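Local atomic coordinates of L-threonine 3-dehydrogenase (Clostridioides difficile, PDB entry 7OL1), a protein that probably catalyses the oxidation of L-threonine at its 3-hydroxyl group, as a member of the NAD(P)-dependent epimerase/dehydratase family. Residues D74-F82 / L114-I125. Residues are numbered along the deposited sequence; the frame is centred on the assembly and turned at random.
Sequences DVTDKNRFF and LNMNGLINGLEI
F81 and V75 press against G118, G122 and I125 where helix 78-87 and its leading turn meet helix 108-129, two helices beside the parallel sheet of the Rossmann fold of this NAD(P)-dependent epimerase/dehydratase family. The axes of helical segments 78-82 and 114-125 come within 9.7 Å of each other at 48°. F81 is a knob in a hole formed by G118, N121, G122 and I125. Its CG lies anti to the backbone N (chi1 -163°), which sets the ring against G118 and G122; the side chain also touches L26 and T28 of strand 25-28. I125 CD1 lies over one face of this ring, 3.6 Å from its centroid, a CH-pi contact; G118 O is at the edge, near the ring plane. With no side chain on G122, F81 CE2 comes to 3.7 Å from G122 CA. I125 CG1 packs on F82 CB (4.2 Å), at the edge of the F82 ring. V75 CG2 packs over G118 CA and touches L114 CD1, while T76 CG2 reaches L114 CD1 at 4.0 Å, the T76 and L114 side chains crossing at about a right angle. Where the contact opens to solvent, K78 NZ lies beside E124 CB and makes a long salt bridge with E124 OE2, 3.7 Å; E124 OE1 hydrogen-bonds Y177 OH of helix 162-181. Within the turn, D74 OD1 takes both T76 N, closing an Asx turn, and T76 OG1 from one face of its carboxylate. K78 CB and CG pass obliquely by the oxygen end of the N121 amide, whose ND2 donates to V75 O at 2.9 Å, nearly straight (178°), in the carbonyl plane on a lone pair.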
ATOM      1  N   ASP A  74     -23.916   2.761  -1.559  1.00 49.87           N
ATOM      2  CA  ASP A  74     -22.659   3.043  -2.274  1.00 52.60           C
ATOM      3  C   ASP A  74     -21.647   3.444  -1.196  1.00 49.90           C
ATOM      4  O   ASP A  74     -21.690   4.605  -0.697  1.00 50.86           O
ATOM      5  CB  ASP A  74     -22.866   4.080  -3.380  1.00 50.04           C
ATOM      6  CG  ASP A  74     -21.563   4.553  -4.003  1.00 62.56           C
ATOM      7  OD1 ASP A  74     -20.475   4.031  -3.619  1.00 64.61           O
ATOM      8  OD2 ASP A  74     -21.628   5.443  -4.861  1.00 77.32           O
ATOM      9  N   VAL A  75     -20.750   2.522  -0.866  1.00 48.89           N
ATOM     10  CA  VAL A  75     -19.779   2.694   0.252  1.00 44.65           C
ATOM     11  C   VAL A  75     -18.907   3.920  -0.016  1.00 40.93           C
ATOM     12  O   VAL A  75     -18.294   4.415   0.950  1.00 38.26           O
ATOM     13  CB  VAL A  75     -18.944   1.426   0.455  1.00 51.08           C
ATOM     14  CG1 VAL A  75     -19.807   0.297   0.999  1.00 51.65           C
ATOM     15  CG2 VAL A  75     -18.225   1.006  -0.833  1.00 49.62           C
ATOM     16  N   THR A  76     -18.867   4.444  -1.240  1.00 38.88           N
ATOM     17  CA  THR A  76     -18.004   5.626  -1.522  1.00 45.85           C
ATOM     18  C   THR A  76     -18.665   6.915  -1.055  1.00 45.39           C
ATOM     19  O   THR A  76     -18.013   7.937  -1.193  1.00 48.14           O
ATOM     20  CB  THR A  76     -17.670   5.789  -3.005  1.00 46.90           C
ATOM     21  OG1 THR A  76     -18.885   6.127  -3.650  1.00 46.93           O
ATOM     22  CG2 THR A  76     -17.105   4.532  -3.621  1.00 48.77           C
ATOM     23  N   ASP A  77     -19.915   6.851  -0.582  1.00 50.15           N
ATOM     24  CA  ASP A  77     -20.643   7.963   0.086  1.00 51.34           C
ATOM     25  C   ASP A  77     -20.529   7.807   1.618  1.00 47.67           C
ATOM     26  O   ASP A  77     -21.282   7.010   2.206  1.00 42.56           O
ATOM     27  CB  ASP A  77     -22.075   7.968  -0.449  1.00 54.82           C
ATOM     28  CG  ASP A  77     -23.022   9.025   0.100  1.00 60.47           C
ATOM     29  OD1 ASP A  77     -22.564   9.959   0.864  1.00 63.91           O
ATOM     30  OD2 ASP A  77     -24.227   8.895  -0.234  1.00 60.63           O
ATOM     31  N   LYS A  78     -19.606   8.521   2.258  1.00 43.66           N
ATOM     32  CA  LYS A  78     -19.365   8.334   3.708  1.00 48.16           C
ATOM     33  C   LYS A  78     -20.703   8.544   4.421  1.00 54.65           C
ATOM     34  O   LYS A  78     -21.167   7.656   5.212  1.00 46.77           O
ATOM     35  CB  LYS A  78     -18.291   9.308   4.208  1.00 52.15           C
ATOM     36  CG  LYS A  78     -17.606   8.937   5.520  1.00 56.34           C
ATOM     37  CD  LYS A  78     -16.517   9.918   5.924  1.00 69.50           C
ATOM     38  CE  LYS A  78     -16.566  10.240   7.406  1.00 89.52           C
ATOM     39  NZ  LYS A  78     -15.236  10.646   7.936  1.00 99.84           N
ATOM     40  N   ASN A  79     -21.333   9.671   4.096  1.00 62.73           N
ATOM     41  CA  ASN A  79     -22.593  10.114   4.732  1.00 55.80           C
ATOM     42  C   ASN A  79     -23.603   8.963   4.759  1.00 50.77           C
ATOM     43  O   ASN A  79     -24.102   8.626   5.871  1.00 47.27           O
ATOM     44  CB  ASN A  79     -23.197  11.315   4.012  1.00 65.36           C
ATOM     45  CG  ASN A  79     -24.359  11.847   4.809  1.00 56.72           C
ATOM     46  OD1 ASN A  79     -25.517  11.549   4.509  1.00 53.68           O
ATOM     47  ND2 ASN A  79     -24.028  12.475   5.920  1.00 57.86           N
ATOM     48  N   ARG A  80     -23.916   8.371   3.603  1.00 45.99           N
ATOM     49  CA  ARG A  80     -25.028   7.377   3.543  1.00 52.03           C
ATOM     50  C   ARG A  80     -24.566   6.107   4.274  1.00 55.75           C
ATOM     51  O   ARG A  80     -25.385   5.515   5.010  1.00 57.60           O
ATOM     52  CB  ARG A  80     -25.509   7.131   2.112  1.00 45.35           C
ATOM     53  CG  ARG A  80     -26.329   5.862   1.961  1.00 55.55           C
ATOM     54  CD  ARG A  80     -27.836   5.935   1.742  1.00 55.51           C
ATOM     55  NE  ARG A  80     -28.478   6.477   2.913  1.00 51.86           N
ATOM     56  CZ  ARG A  80     -29.639   6.080   3.452  1.00 49.89           C
ATOM     57  NH1 ARG A  80     -30.353   5.069   2.976  1.00 41.62           N
ATOM     58  NH2 ARG A  80     -30.062   6.728   4.522  1.00 50.71           N
ATOM     59  N   PHE A  81     -23.294   5.731   4.115  1.00 51.99           N
ATOM     60  CA  PHE A  81     -22.680   4.563   4.794  1.00 48.97           C
ATOM     61  C   PHE A  81     -22.919   4.735   6.287  1.00 43.36           C
ATOM     62  O   PHE A  81     -23.451   3.798   6.944  1.00 39.08           O
ATOM     63  CB  PHE A  81     -21.188   4.495   4.455  1.00 55.28           C
ATOM     64  CG  PHE A  81     -20.451   3.200   4.699  1.00 55.24           C
ATOM     65  CD1 PHE A  81     -20.857   2.288   5.658  1.00 53.29           C
ATOM     66  CD2 PHE A  81     -19.280   2.939   4.000  1.00 56.37           C
ATOM     67  CE1 PHE A  81     -20.148   1.121   5.861  1.00 49.43           C
ATOM     68  CE2 PHE A  81     -18.567   1.780   4.219  1.00 48.13           C
ATOM     69  CZ  PHE A  81     -19.008   0.877   5.145  1.00 49.63           C
ATOM     70  N   PHE A  82     -22.589   5.918   6.803  1.00 42.43           N
ATOM     71  CA  PHE A  82     -22.750   6.251   8.248  1.00 49.66           C
ATOM     72  C   PHE A  82     -24.232   6.182   8.633  1.00 54.32           C
ATOM     73  O   PHE A  82     -24.557   5.685   9.720  1.00 55.48           O
ATOM     74  CB  PHE A  82     -22.202   7.646   8.519  1.00 52.42           C
ATOM     75  CG  PHE A  82     -22.344   8.139   9.933  1.00 61.10           C
ATOM     76  CD1 PHE A  82     -21.612   7.572  10.961  1.00 68.83           C
ATOM     77  CD2 PHE A  82     -23.139   9.238  10.225  1.00 66.96           C
ATOM     78  CE1 PHE A  82     -21.712   8.063  12.259  1.00 74.06           C
ATOM     79  CE2 PHE A  82     -23.230   9.730  11.517  1.00 66.41           C
ATOM     80  CZ  PHE A  82     -22.527   9.132  12.538  1.00 67.53           C
ATOM     81  N   LEU A 114     -13.428   2.664  -5.534  1.00 45.49           N
ATOM     82  CA  LEU A 114     -14.344   1.823  -4.718  1.00 44.78           C
ATOM     83  C   LEU A 114     -13.548   1.162  -3.599  1.00 45.11           C
ATOM     84  O   LEU A 114     -14.031   1.186  -2.474  1.00 46.04           O
ATOM     85  CB  LEU A 114     -15.069   0.762  -5.552  1.00 44.70           C
ATOM     86  CG  LEU A 114     -15.932  -0.210  -4.725  1.00 48.71           C
ATOM     87  CD1 LEU A 114     -16.990   0.515  -3.941  1.00 46.38           C
ATOM     88  CD2 LEU A 114     -16.597  -1.250  -5.612  1.00 53.44           C
ATOM     89  N   ASN A 115     -12.389   0.564  -3.908  1.00 53.13           N
ATOM     90  CA  ASN A 115     -11.708  -0.380  -2.974  1.00 51.85           C
ATOM     91  C   ASN A 115     -11.074   0.433  -1.852  1.00 48.90           C
ATOM     92  O   ASN A 115     -11.053  -0.074  -0.713  1.00 59.42           O
ATOM     93  CB  ASN A 115     -10.711  -1.317  -3.664  1.00 54.49           C
ATOM     94  CG  ASN A 115     -11.363  -2.283  -4.638  1.00 58.41           C
ATOM     95  OD1 ASN A 115     -12.567  -2.227  -4.865  1.00 56.19           O
ATOM     96  ND2 ASN A 115     -10.581  -3.166  -5.238  1.00 58.26           N
ATOM     97  N   MET A 116     -10.659   1.665  -2.147  1.00 42.61           N
ATOM     98  CA  MET A 116      -9.905   2.500  -1.180  1.00 44.66           C
ATOM     99  C   MET A 116     -10.807   3.567  -0.536  1.00 46.92           C
ATOM    100  O   MET A 116     -10.761   3.679   0.692  1.00 51.40           O
ATOM    101  CB  MET A 116      -8.685   3.102  -1.880  1.00 43.96           C
ATOM    102  CG  MET A 116      -7.802   2.027  -2.516  1.00 49.35           C
ATOM    103  SD  MET A 116      -7.220   0.745  -1.323  1.00 52.11           S
ATOM    104  CE  MET A 116      -6.448   1.836  -0.129  1.00 41.66           C
ATOM    105  N   ASN A 117     -11.640   4.290  -1.287  1.00 46.90           N
ATOM    106  CA  ASN A 117     -12.536   5.296  -0.666  1.00 46.11           C
ATOM    107  C   ASN A 117     -13.620   4.525   0.087  1.00 46.65           C
ATOM    108  O   ASN A 117     -14.011   4.951   1.227  1.00 41.24           O
ATOM    109  CB  ASN A 117     -13.046   6.333  -1.665  1.00 46.61           C
ATOM    110  CG  ASN A 117     -11.889   7.119  -2.258  1.00 56.20           C
ATOM    111  OD1 ASN A 117     -10.962   7.578  -1.563  1.00 55.95           O
ATOM    112  ND2 ASN A 117     -11.931   7.261  -3.569  1.00 55.09           N
ATOM    113  N   GLY A 118     -14.074   3.405  -0.468  1.00 41.70           N
ATOM    114  CA  GLY A 118     -15.047   2.578   0.280  1.00 45.00           C
ATOM    115  C   GLY A 118     -14.467   2.205   1.637  1.00 50.66           C
ATOM    116  O   GLY A 118     -15.134   2.430   2.652  1.00 47.31           O
ATOM    117  N   LEU A 119     -13.213   1.734   1.644  1.00 54.02           N
ATOM    118  CA  LEU A 119     -12.529   1.187   2.836  1.00 49.34           C
ATOM    119  C   LEU A 119     -12.298   2.318   3.827  1.00 49.34           C
ATOM    120  O   LEU A 119     -12.699   2.181   5.006  1.00 52.93           O
ATOM    121  CB  LEU A 119     -11.204   0.555   2.416  1.00 51.83           C
ATOM    122  CG  LEU A 119     -10.349   0.007   3.556  1.00 53.56           C
ATOM    123  CD1 LEU A 119     -11.169  -0.915   4.431  1.00 55.52           C
ATOM    124  CD2 LEU A 119      -9.124  -0.731   3.028  1.00 57.76           C
ATOM    125  N   ILE A 120     -11.652   3.392   3.392  1.00 44.46           N
ATOM    126  CA  ILE A 120     -11.323   4.514   4.325  1.00 49.67           C
ATOM    127  C   ILE A 120     -12.624   5.055   4.930  1.00 46.24           C
ATOM    128  O   ILE A 120     -12.610   5.482   6.080  1.00 46.23           O
ATOM    129  CB  ILE A 120     -10.471   5.598   3.635  1.00 58.44           C
ATOM    130  CG1 ILE A 120     -10.012   6.670   4.614  1.00 59.33           C
ATOM    131  CG2 ILE A 120     -11.174   6.218   2.453  1.00 68.03           C
ATOM    132  CD1 ILE A 120      -8.512   6.743   4.675  1.00 68.37           C
ATOM    133  N   ASN A 121     -13.735   4.986   4.204  1.00 46.40           N
ATOM    134  CA  ASN A 121     -15.025   5.511   4.701  1.00 44.87           C
ATOM    135  C   ASN A 121     -15.436   4.607   5.856  1.00 47.69           C
ATOM    136  O   ASN A 121     -15.702   5.104   6.969  1.00 54.94           O
ATOM    137  CB  ASN A 121     -16.063   5.599   3.576  1.00 46.80           C
ATOM    138  CG  ASN A 121     -15.892   6.782   2.631  1.00 46.26           C
ATOM    139  OD1 ASN A 121     -15.148   7.747   2.891  1.00 42.02           O
ATOM    140  ND2 ASN A 121     -16.586   6.698   1.504  1.00 44.25           N
ATOM    141  N   GLY A 122     -15.479   3.307   5.595  1.00 52.10           N
ATOM    142  CA  GLY A 122     -15.817   2.296   6.613  1.00 49.42           C
ATOM    143  C   GLY A 122     -14.914   2.393   7.835  1.00 50.02           C
ATOM    144  O   GLY A 122     -15.397   2.127   8.947  1.00 52.36           O
ATOM    145  N   LEU A 123     -13.638   2.725   7.662  1.00 47.50           N
ATOM    146  CA  LEU A 123     -12.696   2.718   8.803  1.00 53.45           C
ATOM    147  C   LEU A 123     -13.048   3.919   9.672  1.00 51.09           C
ATOM    148  O   LEU A 123     -13.081   3.779  10.906  1.00 49.54           O
ATOM    149  CB  LEU A 123     -11.241   2.739   8.318  1.00 56.28           C
ATOM    150  CG  LEU A 123     -10.717   1.401   7.793  1.00 58.56           C
ATOM    151  CD1 LEU A 123      -9.405   1.575   7.060  1.00 57.18           C
ATOM    152  CD2 LEU A 123     -10.544   0.396   8.926  1.00 61.70           C
ATOM    153  N   GLU A 124     -13.354   5.045   9.032  1.00 54.24           N
ATOM    154  CA  GLU A 124     -13.659   6.323   9.733  1.00 49.99           C
ATOM    155  C   GLU A 124     -14.974   6.110  10.498  1.00 47.47           C
ATOM    156  O   GLU A 124     -15.079   6.608  11.653  1.00 48.28           O
ATOM    157  CB  GLU A 124     -13.647   7.498   8.749  1.00 47.02           C
ATOM    158  CG  GLU A 124     -12.263   8.077   8.500  1.00 50.48           C
ATOM    159  CD  GLU A 124     -11.709   8.889   9.658  1.00 59.44           C
ATOM    160  OE1 GLU A 124     -10.479   8.747   9.987  1.00 61.66           O
ATOM    161  OE2 GLU A 124     -12.505   9.673  10.235  1.00 63.80           O
ATOM    162  N   ILE A 125     -15.914   5.355   9.920  1.00 40.31           N
ATOM    163  CA  ILE A 125     -17.190   5.018  10.608  1.00 42.61           C
ATOM    164  C   ILE A 125     -16.863   4.165  11.835  1.00 49.04           C
ATOM    165  O   ILE A 125     -17.314   4.514  12.930  1.00 58.90           O
ATOM    166  CB  ILE A 125     -18.157   4.320   9.644  1.00 44.04           C
ATOM    167  CG1 ILE A 125     -18.730   5.308   8.631  1.00 48.38           C
ATOM    168  CG2 ILE A 125     -19.255   3.635  10.423  1.00 49.19           C
ATOM    169  CD1 ILE A 125     -19.380   4.668   7.437  1.00 52.43           C
TER